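Local coordinates for cell division control protein (Pyrococcus abyssi, PDB 6RPP) that probably acts as a self-splicing intein of the HINT fold that excises itself from an archaeal MCM replicative helicase precursor, at residues Y7-V12 and F158-I163; L13-R18 and D50-S55; G22-R27 and Y148-P153; V41-Y46 and W72-P77. The protein carries 2 engineered substitutions. All blocks are in the same frame, centred on the assembly; numbering follows the deposited sequence.

Contact 1: Y7-V12 and F158-I163; sequences YETEVV and FLANGI
Within the HINT (Hedgehog/intein) fold, the short strand 10-11 near the N terminus meets strand 157-160 near the C terminus through a single beta bridge, Val11 with Ala160, at the first residue of a type I' turn from Ala160 to Ile163. Three hydrogen bonds cross here. Val12 N donates to Leu159 O over 3.1 Å, nearly straight and in the carbonyl plane, whereas Asn161 N reaches Glu10 O at 3.2 Å along a more bent path (144°). The third belongs to a side chain: with CG beside its own backbone N (chi1 -79°), Asn161 brings OD1 to 2.9 Å from Glu10 N, which stands above the amide plane. Since ND2 also bonds to Arg90 O, the flat amide is held at both ends.

Apolar contacts fill in between the bonds. Thr9 CG2 lies 3.6 Å from Ala160 CB; Val11 CG2 approaches Phe158 CE1 at 4.0 Å, the two side chains crossing at about a right angle; and Val12 and Leu159 run alongside each other. Glu10 turns its carboxylate elsewhere, to a salt bridge with Arg18. A water links the two segments, accepting from Asn161 ND2 at 3.0 Å and giving a weak bond to Glu8 O.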
loop_
_atom_site.group_PDB
_atom_site.type_symbol
_atom_site.label_atom_id
_atom_site.label_comp_id
_atom_site.label_asym_id
_atom_site.label_seq_id
_atom_site.Cartn_x
_atom_site.Cartn_y
_atom_site.Cartn_z
ATOM N N TYR A 7 -7.531 5.035 3.691
ATOM C CA TYR A 7 -7.467 6.414 3.182
ATOM C C TYR A 7 -6.233 7.171 3.654
ATOM O O TYR A 7 -5.571 7.883 2.859
ATOM C CB TYR A 7 -8.724 7.162 3.621
ATOM C CG TYR A 7 -8.953 8.491 2.936
ATOM C CD1 TYR A 7 -8.149 9.564 3.213
ATOM C CD2 TYR A 7 -10.039 8.653 2.118
ATOM C CE1 TYR A 7 -8.379 10.786 2.604
ATOM C CE2 TYR A 7 -10.296 9.891 1.535
ATOM C CZ TYR A 7 -9.425 10.914 1.761
ATOM O OH TYR A 7 -9.682 12.151 1.165
ATOM N N GLU A 8 -5.918 7.055 4.940
ATOM C CA GLU A 8 -4.936 7.967 5.559
ATOM C C GLU A 8 -3.504 7.483 5.383
ATOM O O GLU A 8 -2.579 8.172 5.866
ATOM C CB GLU A 8 -5.228 8.190 7.026
ATOM C CG GLU A 8 -6.537 8.914 7.280
ATOM C CD GLU A 8 -6.795 9.182 8.742
ATOM O OE1 GLU A 8 -7.026 8.206 9.507
ATOM O OE2 GLU A 8 -6.778 10.339 9.167
ATOM N N THR A 9 -3.292 6.300 4.786
ATOM C CA THR A 9 -1.942 5.834 4.459
ATOM C C THR A 9 -1.279 6.903 3.595
ATOM O O THR A 9 -1.842 7.277 2.577
ATOM C CB THR A 9 -2.025 4.528 3.689
ATOM O OG1 THR A 9 -2.903 3.612 4.406
ATOM C CG2 THR A 9 -0.652 3.871 3.512
ATOM N N GLU A 10 -0.118 7.446 4.025
ATOM C CA GLU A 10 0.483 8.576 3.320
ATOM C C GLU A 10 1.575 8.115 2.349
ATOM O O GLU A 10 2.602 7.553 2.762
ATOM C CB GLU A 10 1.057 9.579 4.331
ATOM C CG GLU A 10 -0.026 10.239 5.167
ATOM C CD GLU A 10 0.379 11.479 5.945
ATOM O OE1 GLU A 10 1.577 11.900 5.924
ATOM O OE2 GLU A 10 -0.529 12.045 6.645
ATOM N N VAL A 11 1.342 8.339 1.061
ATOM C CA VAL A 11 2.263 7.946 -0.009
ATOM C C VAL A 11 3.355 8.985 -0.126
ATOM O O VAL A 11 3.065 10.186 -0.220
ATOM C CB VAL A 11 1.503 7.842 -1.338
ATOM C CG1 VAL A 11 2.420 7.428 -2.456
ATOM C CG2 VAL A 11 0.331 6.789 -1.181
ATOM N N VAL A 12 4.615 8.534 -0.124
ATOM C CA VAL A 12 5.740 9.432 -0.391
ATOM C C VAL A 12 5.854 9.699 -1.892
ATOM O O VAL A 12 6.042 8.791 -2.713
ATOM C CB VAL A 12 7.030 8.853 0.199
ATOM C CG1 VAL A 12 8.219 9.818 -0.021
ATOM C CG2 VAL A 12 6.868 8.595 1.655
ATOM N N PHE A 158 4.923 0.643 -3.427
ATOM C CA PHE A 158 5.200 2.073 -3.218
ATOM C C PHE A 158 5.431 2.295 -1.742
ATOM O O PHE A 158 4.866 1.588 -0.897
ATOM C CB PHE A 158 4.062 3.000 -3.721
ATOM C CG PHE A 158 2.705 2.638 -3.150
ATOM C CD1 PHE A 158 2.253 3.197 -1.942
ATOM C CD2 PHE A 158 1.856 1.734 -3.812
ATOM C CE1 PHE A 158 1.052 2.888 -1.365
ATOM C CE2 PHE A 158 0.618 1.385 -3.261
ATOM C CZ PHE A 158 0.195 1.951 -2.055
ATOM N N LEU A 159 6.284 3.277 -1.439
ATOM C CA LEU A 159 6.563 3.655 -0.044
ATOM C C LEU A 159 5.429 4.456 0.558
ATOM O O LEU A 159 5.042 5.514 0.031
ATOM C CB LEU A 159 7.837 4.481 -0.009
ATOM C CG LEU A 159 8.297 4.918 1.387
ATOM C CD1 LEU A 159 8.567 3.717 2.329
ATOM C CD2 LEU A 159 9.593 5.769 1.140
ATOM N N ALA A 160 4.900 3.982 1.699
ATOM C CA ALA A 160 3.871 4.729 2.400
ATOM C C ALA A 160 3.916 4.313 3.865
ATOM O O ALA A 160 4.084 3.140 4.173
ATOM C CB ALA A 160 2.487 4.439 1.774
ATOM N N ASN A 161 3.777 5.310 4.741
ATOM C CA ASN A 161 3.815 5.063 6.208
ATOM C C ASN A 161 5.129 4.375 6.601
ATOM O O ASN A 161 5.167 3.608 7.580
ATOM C CB ASN A 161 2.611 4.253 6.673
ATOM C CG ASN A 161 1.357 5.083 6.811
ATOM O OD1 ASN A 161 1.243 6.143 6.199
ATOM N ND2 ASN A 161 0.426 4.630 7.631
ATOM N N GLY A 162 6.198 4.640 5.839
ATOM C CA GLY A 162 7.494 4.047 6.088
ATOM C C GLY A 162 7.617 2.579 5.724
ATOM O O GLY A 162 8.630 1.970 6.082
ATOM N N ILE A 163 6.622 2.004 5.016
ATOM C CA ILE A 163 6.592 0.602 4.616
ATOM C C ILE A 163 6.569 0.517 3.092
ATOM O O ILE A 163 5.947 1.352 2.455
ATOM C CB ILE A 163 5.331 -0.069 5.209
ATOM C CG1 ILE A 163 5.387 -0.043 6.753
ATOM C CG2 ILE A 163 5.158 -1.510 4.692
ATOM C CD1 ILE A 163 4.082 -0.432 7.419
HETATM O O HOH W 1 -1.858 6.459 8.201
HETATM O O HOH W 2 6.030 6.141 -2.542
#

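Contact 2: L13-R18 and D50-S55; sequences LGNGER and DIEVYS
Tyr54 lays the CE2 corner of its ring against the backbone of Gly14, 3.5 Å from CA, with CZ and OH also lying beside the CA of the same glycine. The contact packs the loop of a small antiparallel hairpin, strands 10-11 and 19-20, against strand 44-56 of the four-stranded sheet in the HINT fold.

Glu52 carries most of the remaining overlap. Its CG is anti to the backbone N (chi1 -175°) and the chain stays extended to CD, so that CG and CD pass over Gly14 and OE2 comes to 3.6 Å from Asn15 CB. OE2 also sits 3.3 Å from Gly14 O, a pairing of two acceptors that forms no bond. A beta carbon on Gly14 would collide with OE2, so with this carboxylate in place the position suits glycine. An alanine in place of Glu52 would remove the chain that covers Gly14 and Asn15 and would probably leave this part of the loop less closely packed.

The direct bond runs through the backbones: Gly14 N donates to Glu52 O over 2.9 Å, fairly straight at hydrogen (165°) but from well above the carbonyl plane. Leu13 CD2 meets Ile51 CD1 at 4.2 Å, the two side chains crossing obliquely. Val53 points away from the loop and packs on Val152 and Phe158. A water bridges the two segments, donating to Asn15 OD1 at 2.7 Å and accepting from Glu52 N at 2.9 Å.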
loop_
_atom_site.group_PDB
_atom_site.type_symbol
_atom_site.label_atom_id
_atom_site.label_comp_id
_atom_site.label_asym_id
_atom_site.label_seq_id
_atom_site.Cartn_x
_atom_site.Cartn_y
_atom_site.Cartn_z
ATOM N N LEU A 13 5.658 10.946 -2.283
ATOM C CA LEU A 13 5.793 11.322 -3.676
ATOM C C LEU A 13 7.248 11.667 -3.991
ATOM O O LEU A 13 7.985 12.184 -3.146
ATOM C CB LEU A 13 4.886 12.513 -3.997
ATOM C CG LEU A 13 3.412 12.226 -3.756
ATOM C CD1 LEU A 13 2.589 13.522 -3.896
ATOM C CD2 LEU A 13 2.896 11.156 -4.671
ATOM N N GLY A 14 7.681 11.319 -5.208
ATOM C CA GLY A 14 9.046 11.611 -5.598
ATOM C C GLY A 14 9.310 13.067 -5.837
ATOM O O GLY A 14 10.470 13.454 -6.006
ATOM N N ASN A 15 8.256 13.889 -5.910
ATOM C CA ASN A 15 8.450 15.262 -6.320
ATOM C C ASN A 15 7.530 16.208 -5.582
ATOM O O ASN A 15 7.160 17.238 -6.131
ATOM C CB ASN A 15 8.231 15.386 -7.834
ATOM C CG ASN A 15 6.856 14.829 -8.305
ATOM O OD1 ASN A 15 6.032 14.320 -7.523
ATOM N ND2 ASN A 15 6.619 14.952 -9.623
ATOM N N GLY A 16 7.114 15.849 -4.379
ATOM C CA GLY A 16 6.427 16.791 -3.525
ATOM C C GLY A 16 6.249 16.193 -2.145
ATOM O O GLY A 16 6.690 15.085 -1.864
ATOM N N GLU A 17 5.576 16.945 -1.291
ATOM C CA GLU A 17 5.245 16.440 0.030
ATOM C C GLU A 17 4.329 15.228 -0.057
ATOM O O GLU A 17 3.570 15.075 -1.009
ATOM C CB GLU A 17 4.642 17.594 0.835
ATOM C CG GLU A 17 5.633 18.709 1.029
ATOM C CD GLU A 17 5.025 19.851 1.777
ATOM O OE1 GLU A 17 3.825 19.728 2.159
ATOM O OE2 GLU A 17 5.750 20.856 1.963
ATOM N N ARG A 18 4.400 14.365 0.981
ATOM C CA ARG A 18 3.652 13.111 1.040
ATOM C C ARG A 18 2.164 13.388 1.227
ATOM O O ARG A 18 1.770 14.472 1.689
ATOM C CB ARG A 18 4.237 12.245 2.165
ATOM C CG ARG A 18 3.967 12.693 3.585
ATOM C CD ARG A 18 4.955 11.935 4.541
ATOM N NE ARG A 18 4.665 12.039 5.944
ATOM C CZ ARG A 18 5.299 12.899 6.745
ATOM N NH1 ARG A 18 6.179 13.735 6.210
ATOM N NH2 ARG A 18 5.015 12.927 8.032
ATOM N N ASP A 50 -1.006 9.796 -12.982
ATOM C CA ASP A 50 0.394 9.903 -13.376
ATOM C C ASP A 50 1.178 10.574 -12.244
ATOM O O ASP A 50 1.369 11.790 -12.239
ATOM C CB ASP A 50 0.528 10.686 -14.692
ATOM C CG ASP A 50 1.948 10.768 -15.210
ATOM O OD1 ASP A 50 2.881 10.128 -14.671
ATOM O OD2 ASP A 50 2.139 11.467 -16.241
ATOM N N ILE A 51 1.684 9.786 -11.306
ATOM C CA ILE A 51 2.400 10.350 -10.177
ATOM C C ILE A 51 3.692 9.567 -9.980
ATOM O O ILE A 51 3.873 8.486 -10.538
ATOM C CB ILE A 51 1.548 10.332 -8.887
ATOM C CG1 ILE A 51 1.292 8.904 -8.469
ATOM C CG2 ILE A 51 0.219 11.019 -9.130
ATOM C CD1 ILE A 51 0.507 8.834 -7.196
ATOM N N GLU A 52 4.614 10.168 -9.245
ATOM C CA GLU A 52 5.926 9.584 -9.003
ATOM C C GLU A 52 5.944 9.099 -7.553
ATOM O O GLU A 52 5.663 9.875 -6.636
ATOM C CB GLU A 52 7.018 10.618 -9.268
ATOM C CG GLU A 52 8.405 10.064 -9.148
ATOM C CD GLU A 52 9.448 11.093 -9.505
ATOM O OE1 GLU A 52 10.223 10.840 -10.451
ATOM O OE2 GLU A 52 9.475 12.159 -8.857
ATOM N N VAL A 53 6.234 7.817 -7.356
ATOM C CA VAL A 53 6.282 7.237 -6.013
ATOM C C VAL A 53 7.705 6.738 -5.846
ATOM O O VAL A 53 8.506 6.838 -6.793
ATOM C CB VAL A 53 5.276 6.107 -5.847
ATOM C CG1 VAL A 53 3.836 6.687 -5.919
ATOM C CG2 VAL A 53 5.552 5.022 -6.850
ATOM N N TYR A 54 8.006 6.179 -4.677
ATOM C CA TYR A 54 9.262 5.473 -4.446
ATOM C C TYR A 54 8.946 3.989 -4.320
ATOM O O TYR A 54 8.018 3.612 -3.598
ATOM C CB TYR A 54 9.966 5.965 -3.169
ATOM C CG TYR A 54 10.597 7.329 -3.347
ATOM C CD1 TYR A 54 11.815 7.459 -4.015
ATOM C CD2 TYR A 54 9.969 8.473 -2.879
ATOM C CE1 TYR A 54 12.380 8.686 -4.186
ATOM C CE2 TYR A 54 10.537 9.699 -3.034
ATOM C CZ TYR A 54 11.744 9.799 -3.685
ATOM O OH TYR A 54 12.331 11.018 -3.857
ATOM N N SER A 55 9.744 3.171 -5.010
ATOM C CA SER A 55 9.567 1.728 -5.000
ATOM C C SER A 55 10.851 1.001 -4.639
ATOM O O SER A 55 11.943 1.407 -5.028
ATOM C CB SER A 55 9.075 1.266 -6.317
ATOM O OG SER A 55 7.873 1.958 -6.638
HETATM O O HOH W 3 3.906 12.912 -8.452
#

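Contact 3: G22-R27 and Y148-P153; sequences GEIVER and YDLQVP
Tyr148 opens strand segment 148-151 with the main part of the contact to helix 22-27; its side chain leaves the strand toward the helix, with CG beside the backbone N. Gly22 CA sits over the centre of one ring face, 3.8 Å from the centroid and practically on the ring normal, a CH-pi contact. Val25 comes in obliquely, CB 3.6 Å from Tyr148 CD1, while its CG1 lies at the ring edge. At the far end Tyr148 OH donates to Glu26 OE2 over 2.6 Å, using the anti lone pair of that oxygen; the bend of the Glu26 chain at chi2 (-66°) brings the carboxylate there, turned 81° from the ring plane. The other oxygen, OE1, is in a salt bridge with Lys73, which would favour the ionised carboxylate as acceptor for the phenol. An alanine at Tyr148 would remove both ring and hydroxyl, and would probably loosen the packing on Gly22 and Val25 and cost Glu26 one partner.

Asp149 directs its side chain away from the helix, and Val25 CG2 packs 3.9 Å from the backbone O of Asp149. Leu150 then places CD2 4.2 Å from Val25 CG2, with Ile24 CG2 also close.

Helix segment 22-27 crosses strand segment 148-151 at 74°, the axes 8.5 Å apart at closest approach, over an outermost strand of the four-stranded sheet, with strand 63-75 beneath Val25 and strand 44-56 meeting Ile24.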
loop_
_atom_site.group_PDB
_atom_site.type_symbol
_atom_site.label_atom_id
_atom_site.label_comp_id
_atom_site.label_asym_id
_atom_site.label_seq_id
_atom_site.Cartn_x
_atom_site.Cartn_y
_atom_site.Cartn_z
ATOM N N GLY A 22 -6.003 8.200 -0.048
ATOM C CA GLY A 22 -7.411 8.460 -0.335
ATOM C C GLY A 22 -7.595 9.744 -1.110
ATOM O O GLY A 22 -8.456 9.833 -1.994
ATOM N N GLU A 23 -6.808 10.756 -0.771
ATOM C CA GLU A 23 -6.881 12.023 -1.506
ATOM C C GLU A 23 -6.441 11.837 -2.962
ATOM O O GLU A 23 -7.088 12.360 -3.896
ATOM C CB GLU A 23 -6.010 13.046 -0.789
ATOM C CG GLU A 23 -5.900 14.403 -1.510
ATOM C CD GLU A 23 -5.264 15.459 -0.636
ATOM O OE1 GLU A 23 -5.244 15.276 0.612
ATOM O OE2 GLU A 23 -4.799 16.477 -1.203
ATOM N N ILE A 24 -5.288 11.209 -3.172
ATOM C CA ILE A 24 -4.794 10.905 -4.527
ATOM C C ILE A 24 -5.854 10.161 -5.324
ATOM O O ILE A 24 -6.159 10.525 -6.474
ATOM C CB ILE A 24 -3.502 10.063 -4.454
ATOM C CG1 ILE A 24 -2.371 10.832 -3.771
ATOM C CG2 ILE A 24 -3.073 9.545 -5.833
ATOM C CD1 ILE A 24 -1.191 9.902 -3.413
ATOM N N VAL A 25 -6.423 9.091 -4.742
ATOM C CA VAL A 25 -7.347 8.294 -5.524
ATOM C C VAL A 25 -8.660 9.034 -5.796
ATOM O O VAL A 25 -9.174 8.999 -6.938
ATOM C CB VAL A 25 -7.610 6.958 -4.811
ATOM C CG1 VAL A 25 -8.697 6.217 -5.550
ATOM C CG2 VAL A 25 -6.323 6.152 -4.798
ATOM N N GLU A 26 -9.266 9.636 -4.757
ATOM C CA GLU A 26 -10.572 10.250 -4.971
ATOM C C GLU A 26 -10.495 11.391 -5.975
ATOM O O GLU A 26 -11.442 11.575 -6.753
ATOM C CB GLU A 26 -11.124 10.742 -3.643
ATOM C CG GLU A 26 -11.453 9.604 -2.661
ATOM C CD GLU A 26 -12.601 8.694 -3.114
ATOM O OE1 GLU A 26 -13.326 8.995 -4.107
ATOM O OE2 GLU A 26 -12.807 7.684 -2.402
ATOM N N ARG A 27 -9.382 12.144 -6.005
ATOM C CA ARG A 27 -9.269 13.201 -7.011
ATOM C C ARG A 27 -9.234 12.611 -8.410
ATOM O O ARG A 27 -9.812 13.181 -9.351
ATOM C CB ARG A 27 -8.020 14.043 -6.746
ATOM C CG ARG A 27 -7.778 15.182 -7.740
ATOM C CD ARG A 27 -6.428 15.838 -7.438
ATOM N NE ARG A 27 -5.979 16.754 -8.483
ATOM C CZ ARG A 27 -5.812 18.060 -8.298
ATOM N NH1 ARG A 27 -6.071 18.596 -7.111
ATOM N NH2 ARG A 27 -5.398 18.838 -9.294
ATOM N N TYR A 148 -8.108 1.646 -0.619
ATOM C CA TYR A 148 -7.446 2.303 -1.758
ATOM C C TYR A 148 -6.181 1.565 -2.174
ATOM O O TYR A 148 -5.494 0.948 -1.367
ATOM C CB TYR A 148 -7.077 3.718 -1.367
ATOM C CG TYR A 148 -8.319 4.546 -1.053
ATOM C CD1 TYR A 148 -9.014 5.137 -2.077
ATOM C CD2 TYR A 148 -8.814 4.674 0.267
ATOM C CE1 TYR A 148 -10.143 5.854 -1.817
ATOM C CE2 TYR A 148 -9.972 5.419 0.545
ATOM C CZ TYR A 148 -10.619 5.991 -0.530
ATOM O OH TYR A 148 -11.767 6.699 -0.236
ATOM N N ASP A 149 -5.809 1.719 -3.432
ATOM C CA ASP A 149 -4.565 1.103 -3.883
ATOM C C ASP A 149 -4.084 1.884 -5.093
ATOM O O ASP A 149 -4.822 2.683 -5.663
ATOM C CB ASP A 149 -4.800 -0.366 -4.242
ATOM C CG ASP A 149 -3.517 -1.149 -4.455
ATOM O OD1 ASP A 149 -2.481 -0.745 -3.863
ATOM O OD2 ASP A 149 -3.610 -2.142 -5.212
ATOM N N LEU A 150 -2.830 1.632 -5.479
ATOM C CA LEU A 150 -2.248 2.214 -6.676
ATOM C C LEU A 150 -1.613 1.093 -7.472
ATOM O O LEU A 150 -1.210 0.081 -6.906
ATOM C CB LEU A 150 -1.159 3.237 -6.385
ATOM C CG LEU A 150 -1.624 4.391 -5.512
ATOM C CD1 LEU A 150 -0.364 5.098 -5.053
ATOM C CD2 LEU A 150 -2.520 5.283 -6.275
ATOM N N GLN A 151 -1.518 1.261 -8.780
ATOM C CA GLN A 151 -0.751 0.337 -9.608
ATOM C C GLN A 151 0.611 0.924 -9.937
ATOM O O GLN A 151 0.697 2.056 -10.408
ATOM C CB GLN A 151 -1.478 -0.018 -10.893
ATOM C CG GLN A 151 -0.609 -0.904 -11.792
ATOM C CD GLN A 151 -1.295 -1.340 -13.048
ATOM O OE1 GLN A 151 -2.009 -2.342 -13.059
ATOM N NE2 GLN A 151 -1.109 -0.572 -14.123
ATOM N N VAL A 152 1.678 0.146 -9.713
ATOM C CA VAL A 152 3.038 0.601 -10.004
ATOM C C VAL A 152 3.699 -0.402 -10.933
ATOM O O VAL A 152 4.219 -1.435 -10.479
ATOM C CB VAL A 152 3.889 0.785 -8.739
ATOM C CG1 VAL A 152 5.277 1.358 -9.126
ATOM C CG2 VAL A 152 3.172 1.770 -7.743
ATOM N N PRO A 153 3.750 -0.128 -12.228
ATOM C CA PRO A 153 4.282 -1.119 -13.155
ATOM C C PRO A 153 5.706 -1.477 -12.822
ATOM O O PRO A 153 6.527 -0.606 -12.532
ATOM C CB PRO A 153 4.198 -0.423 -14.518
ATOM C CG PRO A 153 2.958 0.449 -14.320
ATOM C CD PRO A 153 3.057 0.967 -12.923
#

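Contact 4: V41-Y46 and W72-P77; sequences VDDGFY and WKRTAP
Strands 44-46 and 72-75 run antiparallel at 176° as arms of the hairpin 44-56/63-75, the hydrogen-bonded pair Phe45-Lys73 lying between the non-hydrogen-bonded pairs Gly44-Arg74 and Tyr46-Trp72. Phe45 N reaches Lys73 O at 2.8 Å, Lys73 N returns to Phe45 O at 2.9 Å, and Thr75 N bonds to Asp43 O. Gly44 adopts backbone angles (161°/-154°) that, with Lys73 O so near, leave no place for a beta carbon.

On the face of Tyr46, Trp72 and Arg74, the indole is sandwiched. Tyr46 CB makes a CH-pi contact 3.6 Å from the centroid of the Trp72 six-membered ring, and on the opposite face Arg74 NH2 stands 3.2 Å above the plane of the Trp72 ring, toward its rim. Val41 CG1 borders the Trp72 ring at its edge. Asp43 OD1 meets the edge of the guanidinium in a long salt bridge, 3.8 Å to Arg74 NH1. On the other face Phe45 CD2 runs beside Lys73 CD at 4.0 Å, while Lys73 NZ goes to Glu26.

Because Arg74 lies flat on an aromatic face with Asp43 at its edge, part of its charge is likely to be offset at the surface, and its guanidinium is restrained by packing more than by a close ion pair.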
loop_
_atom_site.group_PDB
_atom_site.type_symbol
_atom_site.label_atom_id
_atom_site.label_comp_id
_atom_site.label_asym_id
_atom_site.label_seq_id
_atom_site.Cartn_x
_atom_site.Cartn_y
_atom_site.Cartn_z
ATOM N N VAL A 41 -15.354 -1.942 -11.520
ATOM C CA VAL A 41 -15.333 -3.360 -11.191
ATOM C C VAL A 41 -16.491 -3.634 -10.242
ATOM O O VAL A 41 -17.120 -2.716 -9.717
ATOM C CB VAL A 41 -13.996 -3.808 -10.568
ATOM C CG1 VAL A 41 -12.896 -3.846 -11.621
ATOM C CG2 VAL A 41 -13.616 -2.907 -9.391
ATOM N N ASP A 42 -16.770 -4.922 -10.032
ATOM C CA ASP A 42 -17.921 -5.316 -9.228
ATOM C C ASP A 42 -17.946 -4.632 -7.864
ATOM O O ASP A 42 -19.024 -4.333 -7.337
ATOM C CB ASP A 42 -17.935 -6.836 -9.061
ATOM C CG ASP A 42 -18.216 -7.551 -10.364
ATOM O OD1 ASP A 42 -17.575 -8.593 -10.628
ATOM O OD2 ASP A 42 -19.071 -7.058 -11.135
ATOM N N ASP A 43 -16.784 -4.355 -7.289
ATOM C CA ASP A 43 -16.724 -3.796 -5.942
ATOM C C ASP A 43 -15.958 -2.474 -5.906
ATOM O O ASP A 43 -15.334 -2.140 -4.887
ATOM C CB ASP A 43 -16.099 -4.811 -4.977
ATOM C CG ASP A 43 -14.595 -4.989 -5.217
ATOM O OD1 ASP A 43 -14.162 -4.880 -6.390
ATOM O OD2 ASP A 43 -13.840 -5.207 -4.242
ATOM N N GLY A 44 -15.971 -1.708 -7.001
ATOM C CA GLY A 44 -15.217 -0.459 -6.931
ATOM C C GLY A 44 -14.913 0.101 -8.313
ATOM O O GLY A 44 -15.652 -0.154 -9.279
ATOM N N PHE A 45 -13.823 0.878 -8.350
ATOM C CA PHE A 45 -13.524 1.787 -9.441
ATOM C C PHE A 45 -12.026 1.895 -9.669
ATOM O O PHE A 45 -11.240 1.785 -8.731
ATOM C CB PHE A 45 -14.041 3.198 -9.116
ATOM C CG PHE A 45 -15.469 3.238 -8.685
ATOM C CD1 PHE A 45 -16.484 3.365 -9.636
ATOM C CD2 PHE A 45 -15.809 3.158 -7.344
ATOM C CE1 PHE A 45 -17.816 3.399 -9.250
ATOM C CE2 PHE A 45 -17.158 3.172 -6.959
ATOM C CZ PHE A 45 -18.146 3.313 -7.909
ATOM N N TYR A 46 -11.643 2.185 -10.915
ATOM C CA TYR A 46 -10.268 2.579 -11.198
ATOM C C TYR A 46 -10.278 3.805 -12.097
ATOM O O TYR A 46 -11.271 4.092 -12.774
ATOM C CB TYR A 46 -9.447 1.449 -11.840
ATOM C CG TYR A 46 -9.954 0.941 -13.134
ATOM C CD1 TYR A 46 -10.912 -0.052 -13.177
ATOM C CD2 TYR A 46 -9.430 1.400 -14.316
ATOM C CE1 TYR A 46 -11.376 -0.543 -14.372
ATOM C CE2 TYR A 46 -9.885 0.898 -15.531
ATOM C CZ TYR A 46 -10.846 -0.063 -15.546
ATOM O OH TYR A 46 -11.288 -0.548 -16.764
ATOM N N TRP A 72 -7.078 3.001 -7.547
ATOM C CA TRP A 72 -8.117 2.039 -7.229
ATOM C C TRP A 72 -8.888 2.450 -5.988
ATOM O O TRP A 72 -8.284 2.781 -4.976
ATOM C CB TRP A 72 -7.501 0.665 -6.945
ATOM C CG TRP A 72 -7.148 -0.057 -8.119
ATOM C CD1 TRP A 72 -5.884 -0.199 -8.675
ATOM C CD2 TRP A 72 -8.039 -0.766 -8.972
ATOM N NE1 TRP A 72 -5.972 -0.953 -9.818
ATOM C CE2 TRP A 72 -7.270 -1.326 -10.013
ATOM C CE3 TRP A 72 -9.409 -1.008 -8.940
ATOM C CZ2 TRP A 72 -7.838 -2.102 -11.011
ATOM C CZ3 TRP A 72 -9.968 -1.787 -9.932
ATOM C CH2 TRP A 72 -9.191 -2.319 -10.948
ATOM N N LYS A 73 -10.211 2.402 -6.067
ATOM C CA LYS A 73 -11.085 2.650 -4.921
ATOM C C LYS A 73 -12.003 1.452 -4.795
ATOM O O LYS A 73 -12.749 1.172 -5.729
ATOM C CB LYS A 73 -11.930 3.902 -5.155
ATOM C CG LYS A 73 -13.098 4.177 -4.153
ATOM C CD LYS A 73 -13.895 5.365 -4.559
ATOM C CE LYS A 73 -15.006 5.805 -3.493
ATOM N NZ LYS A 73 -15.521 7.070 -3.854
ATOM N N ARG A 74 -11.998 0.777 -3.646
ATOM C CA ARG A 74 -12.751 -0.454 -3.511
ATOM C C ARG A 74 -13.570 -0.425 -2.230
ATOM O O ARG A 74 -13.198 0.213 -1.246
ATOM C CB ARG A 74 -11.843 -1.720 -3.517
ATOM C CG ARG A 74 -11.053 -1.896 -4.826
ATOM C CD ARG A 74 -10.675 -3.363 -5.057
ATOM N NE ARG A 74 -9.478 -3.502 -5.893
ATOM C CZ ARG A 74 -9.488 -3.945 -7.144
ATOM N NH1 ARG A 74 -10.631 -4.313 -7.706
ATOM N NH2 ARG A 74 -8.355 -4.031 -7.831
ATOM N N THR A 75 -14.675 -1.169 -2.236
ATOM C CA THR A 75 -15.446 -1.319 -1.016
ATOM C C THR A 75 -14.590 -1.940 0.093
ATOM O O THR A 75 -13.918 -2.962 -0.103
ATOM C CB THR A 75 -16.684 -2.187 -1.291
ATOM O OG1 THR A 75 -17.439 -1.589 -2.351
ATOM C CG2 THR A 75 -17.581 -2.310 -0.080
ATOM N N ALA A 76 -14.658 -1.349 1.264
ATOM C CA ALA A 76 -13.930 -1.916 2.385
ATOM C C ALA A 76 -14.508 -3.287 2.756
ATOM O O ALA A 76 -15.739 -3.507 2.732
ATOM C CB ALA A 76 -14.000 -0.976 3.582
ATOM N N PRO A 77 -13.659 -4.233 3.138
ATOM C CA PRO A 77 -14.166 -5.482 3.722
ATOM C C PRO A 77 -14.806 -5.288 5.114
ATOM O O PRO A 77 -14.768 -4.179 5.686
ATOM C CB PRO A 77 -12.907 -6.354 3.776
ATOM C CG PRO A 77 -11.775 -5.393 3.932
ATOM C CD PRO A 77 -12.170 -4.191 3.048
HETATM O O HOH W 4 -14.317 -5.157 -1.482
#

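From the N terminus, residues 7-12 close the longest loop, meeting 158-163 in contact 1 and bringing together segments near the two ends of the chain; the other three contacts fall within that span. Next along the chain, 13-18 pairs with 50-55 (contact 2), and the helix segment 22-27 leaves this loop to meet 148-153 (contact 3), so contacts 2 and 3 cross. Contact 4, between 41-46 and 72-77, is enclosed by contact 3 and crosses contact 2. Contacts 2, 3 and 4 share the four-stranded sheet. Contact 1 touches contact 2 where Val12 packs on Tyr54 and contact 3 through Tyr7, and backbone pairing of Asp149 with Trp72 joins contact 3 to contact 4.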